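PDB 5IB9: aminopeptidase from Aneurinibacillus sp. AM-1, which probably removes amino-terminal residues from peptides as a zinc-dependent exopeptidase of the M28 family that also carries a protease-associated domain. Local coordinates for residues A[34-37]-A[38-41]. Numbering follows the deposited sequence.
Sequences SPEE and LKAV
E36 and K39 form an i to i+3 salt bridge that braces the N-capped first turn of helix 35-50, which packs on strand 187-210 and helix 15-25. The two side chains lie side by side and point the same way. K39 sets out with CG anti to its backbone N (chi1 170°) and bends at chi3, while E36 bends at chi2, which brings the ammonium to the carboxylate. K39 NZ meets E36 OE1 on its syn side at 2.9 Å, 22° out of the carboxylate plane, and reaches E36 OE2 weakly at 3.1 Å. With an alanine in place of E36, the K39 ammonium would probably lose this carboxylate partner and its aliphatic chain become freer to turn. Just before the helix, S34 is the N-cap: its OG accepts from E37 N at 3.3 Å and, weakly, from E36 N, and also bonds V31 O. E37, in contrast, is buried, its carboxylate bonded to S203 and G33 and more weakly to H229 and A271, with the side chain of zinc-binding H228 about 7 Å away at the nearest atoms. L38 and V41 pack on H204 of strand 187-210, whereas A40 meets L25 of helix 15-25. The first helical bond runs from L38 N to S34 O, 3.0 Å and nearly straight at 164°; one turn on, the CG2 methyl of V41 rests 3.4 Å from E37 O.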
ATOM      1  N   SER A  34      -1.783  17.324   7.631  1.00 14.21           N
ATOM      2  CA  SER A  34      -2.210  18.720   7.819  1.00 15.58           C
ATOM      3  C   SER A  34      -1.281  19.756   7.280  1.00 15.88           C
ATOM      4  O   SER A  34      -0.096  19.452   6.949  1.00 13.10           O
ATOM      5  CB  SER A  34      -2.384  19.048   9.342  1.00 16.10           C
ATOM      6  OG  SER A  34      -1.099  19.156   9.929  1.00 16.53           O
ATOM      7  N   PRO A  35      -1.692  21.026   7.190  1.00 16.29           N
ATOM      8  CA  PRO A  35      -0.748  22.030   6.794  1.00 16.23           C
ATOM      9  C   PRO A  35       0.493  22.134   7.678  1.00 15.99           C
ATOM     10  O   PRO A  35       1.555  22.534   7.222  1.00 13.88           O
ATOM     11  CB  PRO A  35      -1.587  23.356   6.920  1.00 17.15           C
ATOM     12  CG  PRO A  35      -2.953  22.913   6.792  1.00 19.77           C
ATOM     13  CD  PRO A  35      -3.099  21.518   7.279  1.00 18.25           C
ATOM     14  N   GLU A  36       0.364  21.850   8.976  1.00 14.42           N
ATOM     15  CA  GLU A  36       1.567  21.954   9.790  1.00 13.13           C
ATOM     16  C   GLU A  36       2.545  20.807   9.523  1.00 13.36           C
ATOM     17  O   GLU A  36       3.748  20.997   9.629  1.00 14.00           O
ATOM     18  CB  GLU A  36       1.236  21.863  11.312  1.00 12.50           C
ATOM     19  CG  GLU A  36       0.425  23.069  11.779  1.00 20.64           C
ATOM     20  CD  GLU A  36       1.250  24.329  11.760  1.00 23.30           C
ATOM     21  OE1 GLU A  36       2.459  24.368  12.042  1.00 25.39           O
ATOM     22  OE2 GLU A  36       0.681  25.411  11.420  1.00 36.63           O
ATOM     23  N   GLU A  37       2.041  19.640   9.160  1.00 12.60           N
ATOM     24  CA  GLU A  37       3.014  18.520   8.760  1.00 12.07           C
ATOM     25  C   GLU A  37       3.668  18.919   7.486  1.00 12.00           C
ATOM     26  O   GLU A  37       4.871  18.662   7.374  1.00 11.26           O
ATOM     27  CB  GLU A  37       2.298  17.171   8.607  1.00 12.36           C
ATOM     28  CG  GLU A  37       3.348  16.062   8.665  1.00 12.51           C
ATOM     29  CD  GLU A  37       2.828  14.728   8.245  1.00 11.01           C
ATOM     30  OE1 GLU A  37       1.998  14.696   7.274  1.00 13.16           O
ATOM     31  OE2 GLU A  37       3.263  13.688   8.857  1.00 12.85           O
ATOM     32  N   LEU A  38       2.924  19.534   6.547  1.00 12.37           N
ATOM     33  CA  LEU A  38       3.572  19.968   5.307  1.00 10.69           C
ATOM     34  C   LEU A  38       4.659  21.008   5.549  1.00 11.82           C
ATOM     35  O   LEU A  38       5.784  20.944   4.975  1.00 11.72           O
ATOM     36  CB  LEU A  38       2.535  20.510   4.336  1.00 14.39           C
ATOM     37  CG  LEU A  38       3.080  20.813   2.942  1.00 17.16           C
ATOM     38  CD1 LEU A  38       3.543  19.608   2.259  1.00 21.80           C
ATOM     39  CD2 LEU A  38       1.981  21.543   2.126  1.00 20.43           C
ATOM     40  N   LYS A  39       4.407  21.960   6.475  1.00 11.81           N
ATOM     41  CA  LYS A  39       5.427  22.875   6.822  1.00 11.89           C
ATOM     42  C   LYS A  39       6.701  22.215   7.391  1.00 11.28           C
ATOM     43  O   LYS A  39       7.852  22.624   7.144  1.00 13.10           O
ATOM     44  CB  LYS A  39       4.796  23.861   7.845  1.00 13.84           C
ATOM     45  CG  LYS A  39       5.840  24.735   8.484  1.00 15.41           C
ATOM     46  CD  LYS A  39       5.314  25.523   9.808  1.00 17.43           C
ATOM     47  CE  LYS A  39       4.098  26.246   9.392  1.00 26.75           C
ATOM     48  NZ  LYS A  39       3.385  26.774  10.647  1.00 33.57           N
ATOM     49  N   ALA A  40       6.478  21.187   8.197  1.00  9.61           N
ATOM     50  CA  ALA A  40       7.613  20.456   8.776  1.00 10.00           C
ATOM     51  C   ALA A  40       8.457  19.751   7.661  1.00 10.65           C
ATOM     52  O   ALA A  40       9.683  19.727   7.686  1.00 10.55           O
ATOM     53  CB  ALA A  40       7.128  19.411   9.825  1.00 11.67           C
ATOM     54  N   VAL A  41       7.682  19.095   6.771  1.00  8.54           N
ATOM     55  CA  VAL A  41       8.335  18.431   5.607  1.00  9.99           C
ATOM     56  C   VAL A  41       9.221  19.428   4.857  1.00 12.37           C
ATOM     57  O   VAL A  41      10.387  19.126   4.557  1.00 11.37           O
ATOM     58  CB  VAL A  41       7.250  17.814   4.705  1.00  9.70           C
ATOM     59  CG1 VAL A  41       7.822  17.562   3.309  1.00 12.01           C
ATOM     60  CG2 VAL A  41       6.689  16.619   5.386  1.00 12.65           C
TER